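Local coordinates for protein angiotensin-converting enzyme (Anopheles gambiae, PDB 6S1Y) that probably cleaves peptides as a zinc-dependent metalloprotease of the angiotensin-converting enzyme family, with a gamma-glutamyl peptide bound beside its zinc ion, at residues A[97-102]-A[182-187]; A[147-152]-A[246-251]; A[311-316]-A[338-343]; A[398-403]-A[531-536]. All blocks are in the same frame, centred on the assembly; numbering follows the deposited sequence.

Interaction 1. Residues A[97-102]-A[182-187]; sequences ALPADQ and ALRNNF
Ala97 and Arg184 bring the two backbones nearest, their CA atoms 6.3 Å apart, where the turn leading into helix 100-119 passes the end of helix 168-184. Arg184 carries most of the contact. Its CG stands anti to the carbonyl carbon (chi1 -70°), and the chain, bent at chi3 (142°), runs out over residues 97-99, crossing the side chains of Leu98, Pro99 and Gln102 at about a right angle. On the way its CD passes 3.6 Å from Ala97 O, with Leu98 CD2 also close by. Pro99 CD sits over the centre of one guanidinium face, 3.6 Å from Arg184 CZ, an aliphatic carbon set over a flat cation. The Gln102 amide is turned almost perpendicular to the guanidinium, and its OE1 comes within 3.2 Å of Arg184 NH1. Helix 168-184 ends here in a Schellman motif: Asn186, with positive phi, is the C-prime residue, Phe187 N bonds to Ala182 O and Asn186 N to Leu183 O. Ala182 O also accepts from Asn185 N, the two donors arriving from opposite faces of its plane. On the other side of the contact, Pro99 takes the N-cap position of helix 100-119. Asn185 ND2 lies 3.2 Å from Ala97 CB while hydrogen-bonding to Ala181 O and, weakly, to Gly94 O. Deeper in, Leu98 packs on Gln180 and Ala181, and Gln102 rests on Leu177.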
# COMPACT_ATOMS: atom_id res chain seq x y z
N ALA A 97 -5.70 5.32 -24.62
CA ALA A 97 -6.27 6.35 -25.48
C ALA A 97 -5.22 7.05 -26.32
O ALA A 97 -5.59 7.76 -27.26
CB ALA A 97 -7.03 7.38 -24.65
N LEU A 98 -3.94 6.88 -26.03
CA LEU A 98 -2.94 7.66 -26.75
C LEU A 98 -2.57 6.99 -28.07
O LEU A 98 -2.63 5.77 -28.20
CB LEU A 98 -1.68 7.81 -25.91
CG LEU A 98 -1.75 8.59 -24.60
CD1 LEU A 98 -0.59 8.16 -23.71
CD2 LEU A 98 -1.71 10.10 -24.83
N PRO A 99 -2.18 7.78 -29.08
CA PRO A 99 -1.56 7.17 -30.26
C PRO A 99 -0.39 6.30 -29.82
O PRO A 99 0.30 6.60 -28.84
CB PRO A 99 -1.11 8.37 -31.10
CG PRO A 99 -1.14 9.56 -30.17
CD PRO A 99 -2.18 9.26 -29.13
N ALA A 100 -0.17 5.21 -30.55
CA ALA A 100 0.73 4.16 -30.08
C ALA A 100 2.13 4.69 -29.82
O ALA A 100 2.81 4.20 -28.91
CB ALA A 100 0.77 3.01 -31.08
N ASP A 101 2.60 5.67 -30.60
CA ASP A 101 3.94 6.18 -30.36
C ASP A 101 4.03 6.82 -28.98
O ASP A 101 4.99 6.59 -28.24
CB ASP A 101 4.34 7.19 -31.44
CG ASP A 101 3.34 8.31 -31.57
OD1 ASP A 101 2.14 8.02 -31.43
OD2 ASP A 101 3.76 9.47 -31.77
N GLN A 102 3.02 7.62 -28.62
CA GLN A 102 3.02 8.28 -27.31
C GLN A 102 2.75 7.29 -26.19
O GLN A 102 3.26 7.45 -25.08
CB GLN A 102 1.98 9.41 -27.30
CG GLN A 102 2.35 10.64 -28.13
CD GLN A 102 1.32 11.78 -27.97
OE1 GLN A 102 0.20 11.69 -28.47
NE2 GLN A 102 1.70 12.83 -27.25
N ALA A 182 -5.24 11.76 -19.99
CA ALA A 182 -6.43 12.19 -19.26
C ALA A 182 -7.30 13.10 -20.12
O ALA A 182 -8.53 12.97 -20.12
CB ALA A 182 -6.01 12.92 -17.98
N LEU A 183 -6.67 14.03 -20.84
CA LEU A 183 -7.41 14.92 -21.75
C LEU A 183 -8.11 14.12 -22.85
O LEU A 183 -9.30 14.34 -23.13
CB LEU A 183 -6.45 15.94 -22.36
CG LEU A 183 -5.81 16.92 -21.37
CD1 LEU A 183 -4.94 17.93 -22.07
CD2 LEU A 183 -6.89 17.62 -20.58
N ARG A 184 -7.40 13.16 -23.47
CA ARG A 184 -8.01 12.32 -24.48
C ARG A 184 -9.14 11.45 -23.94
O ARG A 184 -9.90 10.88 -24.73
CB ARG A 184 -6.95 11.43 -25.14
CG ARG A 184 -5.97 12.18 -26.02
CD ARG A 184 -5.02 11.24 -26.74
NE ARG A 184 -4.76 11.72 -28.10
CZ ARG A 184 -3.68 12.41 -28.47
NH1 ARG A 184 -2.73 12.72 -27.58
NH2 ARG A 184 -3.55 12.78 -29.73
N ASN A 185 -9.28 11.33 -22.62
CA ASN A 185 -10.40 10.61 -22.01
C ASN A 185 -11.44 11.56 -21.44
O ASN A 185 -12.36 11.11 -20.76
CB ASN A 185 -9.90 9.68 -20.91
CG ASN A 185 -9.61 8.28 -21.40
OD1 ASN A 185 -10.49 7.40 -21.36
ND2 ASN A 185 -8.38 8.04 -21.85
N ASN A 186 -11.31 12.86 -21.67
CA ASN A 186 -12.27 13.87 -21.20
C ASN A 186 -12.19 14.11 -19.69
O ASN A 186 -13.18 14.49 -19.07
CB ASN A 186 -13.71 13.50 -21.59
CG ASN A 186 -13.92 13.51 -23.10
OD1 ASN A 186 -13.16 14.15 -23.84
ND2 ASN A 186 -14.96 12.81 -23.57
N PHE A 187 -11.01 13.91 -19.10
CA PHE A 187 -10.74 14.33 -17.73
C PHE A 187 -9.83 15.56 -17.73
O PHE A 187 -8.99 15.72 -18.63
CB PHE A 187 -10.05 13.22 -16.92
CG PHE A 187 -10.90 12.00 -16.71
CD1 PHE A 187 -11.87 11.98 -15.73
CD2 PHE A 187 -10.69 10.86 -17.46
CE1 PHE A 187 -12.66 10.86 -15.51
CE2 PHE A 187 -11.47 9.71 -17.25
CZ PHE A 187 -12.46 9.72 -16.28

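Interaction 2. Residues A[147-152]-A[246-251]; sequences REPEEL and MHLLGN
Pro149 and Leu152, one turn apart on helix 149-163, meet the short 3-10 segment at His247 and Leu248. Just ahead of them, Glu148 takes the N-cap position, its side chain capping the helix start in the conformer given. Pro149 then touches with two groups. Its carbonyl O lies in the plane of the His247 ring at the edge, 3.5 Å from His247 CD2, while its CB meets Leu248 CD2 at 4.2 Å. The CB of Leu152 is directed at the partner segment and lies obliquely to the imidazole, 3.9 Å from His247 CD2; Leu152 CD1 approaches His247 O to 3.5 Å and also packs on Leu248 CD2. His247 holds CG between the backbone N and the carbonyl carbon (chi1 61°), a placement that brings the ring beside Pro149 O and Leu152 CB; one face of the ring rests on Leu248 CG, offset toward the rim. The contact is buried and made by van der Waals approaches, with two aliphatic pairs. Around it, Phe143 of helix 135-145 touches both Leu152 and His247, Tyr233 of helix 203-233 packs on Pro149 and Leu248, and Met246 bonds through its backbone to Glu470, where strand 244-245 runs parallel to strand 469-470.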
# COMPACT_ATOMS: atom_id res chain seq x y z
N ARG A 147 20.96 1.69 15.06
CA ARG A 147 20.67 2.95 15.73
C ARG A 147 21.88 3.88 15.73
O ARG A 147 22.25 4.43 16.77
CB ARG A 147 20.25 2.69 17.17
CG ARG A 147 19.21 1.59 17.32
CD ARG A 147 17.86 1.98 16.74
NE ARG A 147 16.93 0.87 16.93
CZ ARG A 147 16.15 0.35 15.98
NH1 ARG A 147 16.11 0.86 14.76
NH2 ARG A 147 15.36 -0.69 16.28
N GLU A 148 22.54 4.04 14.58
CA GLU A 148 23.70 4.93 14.48
C GLU A 148 23.36 6.04 13.50
O GLU A 148 23.32 5.80 12.28
CB GLU A 148 24.96 4.18 14.04
CG GLU A 148 26.24 4.81 14.61
CD GLU A 148 26.71 6.04 13.84
OE1 GLU A 148 27.36 5.83 12.80
OE2 GLU A 148 26.44 7.19 14.27
N PRO A 149 23.10 7.26 13.98
CA PRO A 149 22.58 8.33 13.10
C PRO A 149 23.44 8.65 11.89
O PRO A 149 22.89 8.90 10.81
CB PRO A 149 22.50 9.54 14.05
CG PRO A 149 22.35 8.95 15.40
CD PRO A 149 23.14 7.68 15.40
N GLU A 150 24.76 8.67 12.04
CA GLU A 150 25.61 9.03 10.91
C GLU A 150 25.60 7.95 9.85
O GLU A 150 25.68 8.25 8.65
CB GLU A 150 27.04 9.30 11.39
CG GLU A 150 27.24 10.70 11.95
CD GLU A 150 26.96 11.79 10.92
OE1 GLU A 150 26.09 12.66 11.19
OE2 GLU A 150 27.61 11.79 9.84
N GLU A 151 25.49 6.69 10.25
CA GLU A 151 25.35 5.61 9.28
C GLU A 151 23.99 5.69 8.58
O GLU A 151 23.91 5.62 7.35
CB GLU A 151 25.52 4.26 9.99
CG GLU A 151 25.28 3.04 9.10
CD GLU A 151 25.32 1.71 9.86
OE1 GLU A 151 25.52 1.71 11.10
OE2 GLU A 151 25.12 0.66 9.22
N LEU A 152 22.93 5.87 9.36
CA LEU A 152 21.61 6.05 8.77
C LEU A 152 21.58 7.23 7.80
O LEU A 152 21.02 7.14 6.71
CB LEU A 152 20.58 6.24 9.89
CG LEU A 152 20.42 4.99 10.76
CD1 LEU A 152 19.73 5.39 12.05
CD2 LEU A 152 19.62 3.96 10.03
N MET A 246 13.85 12.17 9.69
CA MET A 246 13.15 10.97 9.29
C MET A 246 14.04 9.73 9.25
O MET A 246 13.51 8.62 9.29
CB MET A 246 12.49 11.19 7.92
CG MET A 246 13.46 11.36 6.80
SD MET A 246 12.66 12.03 5.33
CE MET A 246 11.66 10.60 4.84
N HIS A 247 15.37 9.88 9.19
CA HIS A 247 16.23 8.71 9.09
C HIS A 247 16.32 7.93 10.38
O HIS A 247 16.94 6.86 10.42
CB HIS A 247 17.65 9.10 8.64
CG HIS A 247 18.37 10.03 9.57
ND1 HIS A 247 17.76 11.11 10.16
CD2 HIS A 247 19.66 10.04 9.99
CE1 HIS A 247 18.65 11.75 10.91
NE2 HIS A 247 19.81 11.13 10.82
N LEU A 248 15.71 8.43 11.44
CA LEU A 248 15.69 7.78 12.74
C LEU A 248 14.41 7.01 12.98
O LEU A 248 14.21 6.51 14.09
CB LEU A 248 15.87 8.81 13.85
CG LEU A 248 17.09 9.69 13.73
CD1 LEU A 248 17.05 10.76 14.84
CD2 LEU A 248 18.38 8.90 13.81
N LEU A 249 13.52 6.93 12.00
CA LEU A 249 12.22 6.32 12.23
C LEU A 249 12.12 4.90 11.67
O LEU A 249 11.01 4.37 11.57
CB LEU A 249 11.12 7.20 11.64
CG LEU A 249 10.96 8.51 12.43
CD1 LEU A 249 10.21 9.53 11.62
CD2 LEU A 249 10.23 8.22 13.73
N GLY A 250 13.26 4.29 11.34
CA GLY A 250 13.32 2.87 11.08
C GLY A 250 12.92 2.46 9.69
O GLY A 250 12.84 1.26 9.41
N ASN A 251 12.75 3.44 8.79
CA ASN A 251 12.12 3.23 7.49
C ASN A 251 12.55 4.38 6.58
O ASN A 251 12.51 5.53 6.99
CB ASN A 251 10.59 3.19 7.65
CG ASN A 251 9.87 3.11 6.34
OD1 ASN A 251 9.72 4.12 5.63
ND2 ASN A 251 9.40 1.91 5.98

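Interaction 3. Residues A[311-316]-A[338-343]; sequences DKSILE and DVRIKQ
Lys312, the last residue of helix 307-312, lies across Arg340. Its CB touches Arg340 CD at 3.5 Å. CG stands anti to the carbonyl carbon (chi1 -60°), and the extended chain carries CD over the centre of one guanidinium face, 3.7 Å from Arg340 CZ. NZ ends 4.2 Å from Asp338 OD2, beyond a salt bridge, and at a similar distance from Arg340 NH2; the nearby carboxylate would be expected to temper the repulsion between the two cations. Asp338 holds the guanidinium flat, side-on: Arg340 NE reaches OD1 (2.9 Å) and NH2 reaches OD2 (3.0 Å), each at a syn lone pair.

Beyond the helix the chain runs parallel to strand 339-342, and Ile314 and Lys342 form a single bridge. Ile314 N donates to Ile341 O (2.9 Å) and Ile314 O accepts from Gln343 N (2.8 Å). One step earlier, Ser313 OG takes the bond from Ile341 N (3.0 Å, 166° at the hydrogen), and it also bonds to Phe309 O. Ile314 and Lys342 lie side by side, pointing the same way, and both touch Trp38 and Ser42 of helix 12-42; Lys342 NZ bonds to Val325 O. Strand 329-332 pairs antiparallel with 339-342 through Trp331 and Ser329. Ile341 packs on Glu358 and Ile362 of helix 349-368, which carries the zinc-binding His357 and His361, and on Phe290 of helix 286-299.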
# COMPACT_ATOMS: atom_id res chain seq x y z
N ASP A 311 3.78 -23.28 -7.61
CA ASP A 311 4.73 -23.65 -8.65
C ASP A 311 5.44 -22.42 -9.20
O ASP A 311 6.66 -22.43 -9.38
CB ASP A 311 4.04 -24.36 -9.82
CG ASP A 311 3.49 -25.72 -9.45
OD1 ASP A 311 4.03 -26.38 -8.51
OD2 ASP A 311 2.50 -26.13 -10.12
N LYS A 312 4.67 -21.36 -9.49
CA LYS A 312 5.14 -20.23 -10.28
C LYS A 312 5.43 -18.98 -9.46
O LYS A 312 5.98 -18.02 -10.01
CB LYS A 312 4.09 -19.92 -11.37
CG LYS A 312 3.85 -21.08 -12.33
CD LYS A 312 2.74 -20.78 -13.33
CE LYS A 312 2.55 -21.92 -14.33
NZ LYS A 312 1.33 -21.75 -15.19
N SER A 313 5.10 -18.95 -8.17
CA SER A 313 5.40 -17.79 -7.35
C SER A 313 6.88 -17.71 -7.03
O SER A 313 7.60 -18.70 -7.02
CB SER A 313 4.60 -17.81 -6.05
OG SER A 313 3.24 -17.47 -6.28
N ILE A 314 7.34 -16.48 -6.78
CA ILE A 314 8.69 -16.18 -6.33
C ILE A 314 8.57 -15.66 -4.90
O ILE A 314 8.11 -14.52 -4.69
CB ILE A 314 9.37 -15.15 -7.24
CG1 ILE A 314 9.45 -15.66 -8.69
CG2 ILE A 314 10.74 -14.80 -6.72
CD1 ILE A 314 10.03 -14.62 -9.66
N LEU A 315 8.99 -16.45 -3.91
CA LEU A 315 8.78 -16.15 -2.50
C LEU A 315 10.06 -15.89 -1.73
O LEU A 315 9.98 -15.66 -0.52
CB LEU A 315 8.03 -17.29 -1.81
CG LEU A 315 6.83 -17.88 -2.55
CD1 LEU A 315 6.19 -19.00 -1.74
CD2 LEU A 315 5.80 -16.82 -2.84
N GLU A 316 11.22 -15.96 -2.37
CA GLU A 316 12.49 -15.55 -1.79
C GLU A 316 13.20 -14.74 -2.86
O GLU A 316 12.88 -14.87 -4.05
CB GLU A 316 13.41 -16.70 -1.38
CG GLU A 316 12.88 -17.67 -0.34
CD GLU A 316 14.00 -18.40 0.43
OE1 GLU A 316 15.18 -18.36 0.00
OE2 GLU A 316 13.68 -19.00 1.48
N ASP A 338 -4.47 -19.16 -11.88
CA ASP A 338 -3.09 -18.71 -12.12
C ASP A 338 -2.94 -17.37 -11.40
O ASP A 338 -3.31 -16.31 -11.94
CB ASP A 338 -2.74 -18.64 -13.59
CG ASP A 338 -1.26 -18.32 -13.82
OD1 ASP A 338 -0.51 -18.19 -12.82
OD2 ASP A 338 -0.86 -18.18 -15.00
N VAL A 339 -2.42 -17.44 -10.18
CA VAL A 339 -2.25 -16.29 -9.30
C VAL A 339 -0.89 -16.44 -8.64
O VAL A 339 -0.51 -17.56 -8.26
CB VAL A 339 -3.39 -16.19 -8.27
CG1 VAL A 339 -4.72 -15.87 -8.96
CG2 VAL A 339 -3.51 -17.47 -7.45
N ARG A 340 -0.16 -15.33 -8.51
CA ARG A 340 1.22 -15.44 -8.07
C ARG A 340 1.64 -14.24 -7.23
O ARG A 340 1.21 -13.11 -7.46
CB ARG A 340 2.19 -15.57 -9.25
CG ARG A 340 1.73 -16.50 -10.34
CD ARG A 340 2.76 -16.63 -11.45
NE ARG A 340 2.13 -17.04 -12.70
CZ ARG A 340 2.77 -17.14 -13.86
NH1 ARG A 340 4.06 -16.87 -13.93
NH2 ARG A 340 2.10 -17.50 -14.95
N ILE A 341 2.54 -14.51 -6.30
CA ILE A 341 3.19 -13.48 -5.50
C ILE A 341 4.67 -13.48 -5.85
O ILE A 341 5.28 -14.54 -6.00
CB ILE A 341 2.97 -13.72 -3.99
CG1 ILE A 341 1.53 -13.33 -3.63
CG2 ILE A 341 4.01 -12.96 -3.16
CD1 ILE A 341 1.11 -13.67 -2.19
N LYS A 342 5.23 -12.29 -5.96
CA LYS A 342 6.67 -12.09 -6.10
C LYS A 342 7.09 -11.26 -4.90
O LYS A 342 6.73 -10.07 -4.80
CB LYS A 342 7.00 -11.41 -7.43
CG LYS A 342 8.48 -11.12 -7.62
CD LYS A 342 8.80 -10.85 -9.10
CE LYS A 342 7.94 -9.73 -9.70
NZ LYS A 342 8.35 -8.38 -9.23
N GLN A 343 7.81 -11.87 -3.98
CA GLN A 343 8.20 -11.23 -2.74
C GLN A 343 9.58 -11.70 -2.34
O GLN A 343 9.85 -12.91 -2.31
CB GLN A 343 7.19 -11.53 -1.61
CG GLN A 343 7.48 -10.75 -0.33
CD GLN A 343 6.36 -10.87 0.70
OE1 GLN A 343 5.22 -11.18 0.36
NE2 GLN A 343 6.69 -10.61 1.96

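Interaction 4. Residues A[398-403]-A[531-536]; sequences PKHLKK and DIYQST
The His400 and Tyr533 rings meet edge-to-face, a T-shaped pair with planes at 89° and centroids 5.0 Å apart. His400 CE1 stands over one Tyr533 face, offset toward the rim and 3.5 Å from Tyr533 CG; Gln534 CG lies on the opposite face. Tyr533 CB and Asp531 OD2 both lie at the imidazole edge, in its plane. That carboxylate oxygen receives His400 ND1 at 2.7 Å, on the syn side, with ring and carboxylate planes 79° apart. His400 CG, anti to the backbone N (chi1 -172°), sets the ring toward the loop.

Lys403 reaches the same oxygen tip to tip, NZ to OD2 2.8 Å, forming a salt bridge. The two donors come from opposite faces of the carboxylate plane, a grip that probably stabilises the charged form of Asp531. OD1 accepts from Tyr533 N at 3.0 Å, closing an Asx turn; a type II beta turn from Ile532 to Ser535 overlaps it and ends on Ser535, the N-cap of helix 536-547. The loop after helix 495-514 is thereby fastened to the short helix 398-403. A water linking Lys403 NZ to Tyr533 O and Gln534 OE1 adds a second tie. Lys399 CD packs 3.6 Å from Asp531 CB, its NZ bonding to Asn529 O and bridging to Glu517. Phe296 of helix 286-299 meets both rings, and Tyr533 OH bonds to Asp295 on that helix.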
# COMPACT_ATOMS: atom_id res chain seq x y z
N PRO A 398 -2.13 -10.19 20.72
CA PRO A 398 -1.53 -11.19 21.61
C PRO A 398 -2.29 -12.51 21.61
O PRO A 398 -1.67 -13.58 21.61
CB PRO A 398 -1.56 -10.50 22.98
CG PRO A 398 -1.54 -9.06 22.67
CD PRO A 398 -2.37 -8.91 21.41
N LYS A 399 -3.62 -12.47 21.60
CA LYS A 399 -4.42 -13.69 21.55
C LYS A 399 -3.95 -14.63 20.44
O LYS A 399 -3.59 -15.78 20.70
CB LYS A 399 -5.89 -13.30 21.36
CG LYS A 399 -6.84 -14.45 21.16
CD LYS A 399 -8.24 -13.93 20.85
CE LYS A 399 -8.86 -13.23 22.06
NZ LYS A 399 -10.10 -12.48 21.69
N HIS A 400 -3.93 -14.14 19.20
CA HIS A 400 -3.58 -15.01 18.07
C HIS A 400 -2.14 -15.47 18.14
O HIS A 400 -1.84 -16.66 17.91
CB HIS A 400 -3.84 -14.28 16.76
CG HIS A 400 -3.69 -15.15 15.55
ND1 HIS A 400 -4.74 -15.88 15.03
CD2 HIS A 400 -2.62 -15.42 14.77
CE1 HIS A 400 -4.32 -16.56 13.97
NE2 HIS A 400 -3.04 -16.30 13.80
N LEU A 401 -1.21 -14.56 18.45
CA LEU A 401 0.19 -14.94 18.49
C LEU A 401 0.45 -15.99 19.56
O LEU A 401 1.39 -16.78 19.44
CB LEU A 401 1.05 -13.71 18.75
CG LEU A 401 0.89 -12.61 17.69
CD1 LEU A 401 1.45 -11.28 18.19
CD2 LEU A 401 1.56 -13.06 16.38
N LYS A 402 -0.36 -16.00 20.63
CA LYS A 402 -0.25 -17.05 21.63
C LYS A 402 -0.77 -18.38 21.08
O LYS A 402 -0.09 -19.41 21.17
CB LYS A 402 -0.98 -16.64 22.91
CG LYS A 402 -0.14 -15.76 23.84
CD LYS A 402 -0.70 -15.69 25.26
CE LYS A 402 -1.71 -14.57 25.42
NZ LYS A 402 -2.73 -14.88 26.48
N LYS A 403 -1.94 -18.35 20.43
CA LYS A 403 -2.47 -19.55 19.78
C LYS A 403 -1.40 -20.25 18.94
O LYS A 403 -1.12 -21.44 19.13
CB LYS A 403 -3.66 -19.18 18.88
CG LYS A 403 -4.99 -19.05 19.59
CD LYS A 403 -6.09 -18.63 18.60
CE LYS A 403 -7.31 -18.05 19.35
NZ LYS A 403 -8.15 -17.17 18.49
N ASP A 531 -9.76 -11.66 17.53
CA ASP A 531 -9.15 -12.58 16.57
C ASP A 531 -10.26 -13.31 15.82
O ASP A 531 -11.05 -14.04 16.43
CB ASP A 531 -8.24 -13.58 17.29
CG ASP A 531 -7.48 -14.47 16.32
OD1 ASP A 531 -7.53 -14.19 15.12
OD2 ASP A 531 -6.82 -15.45 16.76
N ILE A 532 -10.33 -13.11 14.50
CA ILE A 532 -11.37 -13.76 13.71
C ILE A 532 -10.89 -15.09 13.13
O ILE A 532 -11.54 -15.67 12.25
CB ILE A 532 -11.88 -12.86 12.57
CG1 ILE A 532 -10.81 -12.69 11.49
CG2 ILE A 532 -12.34 -11.54 13.11
CD1 ILE A 532 -11.35 -11.96 10.27
N TYR A 533 -9.74 -15.56 13.59
CA TYR A 533 -9.25 -16.89 13.20
C TYR A 533 -10.30 -17.96 13.50
O TYR A 533 -10.78 -18.08 14.63
CB TYR A 533 -7.94 -17.18 13.95
CG TYR A 533 -7.23 -18.47 13.58
CD1 TYR A 533 -6.82 -18.72 12.28
CD2 TYR A 533 -6.95 -19.42 14.56
CE1 TYR A 533 -6.15 -19.92 11.95
CE2 TYR A 533 -6.28 -20.61 14.25
CZ TYR A 533 -5.88 -20.85 12.95
OH TYR A 533 -5.22 -22.03 12.66
N GLN A 534 -10.64 -18.76 12.47
CA GLN A 534 -11.57 -19.89 12.54
C GLN A 534 -13.02 -19.45 12.64
O GLN A 534 -13.85 -20.22 13.11
CB GLN A 534 -11.26 -20.84 13.71
CG GLN A 534 -9.85 -21.40 13.66
CD GLN A 534 -9.48 -22.22 14.86
OE1 GLN A 534 -9.74 -21.84 16.01
NE2 GLN A 534 -8.85 -23.36 14.61
N SER A 535 -13.35 -18.24 12.21
CA SER A 535 -14.73 -17.78 12.24
C SER A 535 -15.30 -17.85 10.82
O SER A 535 -15.27 -16.88 10.07
CB SER A 535 -14.86 -16.37 12.79
OG SER A 535 -16.19 -15.90 12.57
N THR A 536 -15.84 -19.03 10.47
CA THR A 536 -16.51 -19.18 9.18
C THR A 536 -17.68 -18.21 9.04
O THR A 536 -18.04 -17.83 7.92
CB THR A 536 -16.98 -20.63 9.00
OG1 THR A 536 -17.93 -21.00 10.00
CG2 THR A 536 -15.80 -21.59 9.08
O HOH W 1 -10.17 -19.12 17.15

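Overall arrangement
The four contacts hold separate pairs of elements; none touches another. Interaction 1 lies at the surface, where an arginine drapes over a helix start, and interaction 2 is buried and made by van der Waals approaches; their segments alternate along the chain, and they draw on the consecutive helices 149-163 (interaction 2) and 168-184 (interaction 1), the centres of the two contacts being about 43 Å apart. Interaction 3 lies nearest the chain centre and is the one built on backbone pairing, backing onto the zinc-binding helix. Interaction 4, across the chain's centre from interaction 1, relies on a buried carboxylate instead. Interactions 3 and 4, with centres about 26 Å apart, both lean on helix 286-299, through Phe290 and Phe296 respectively.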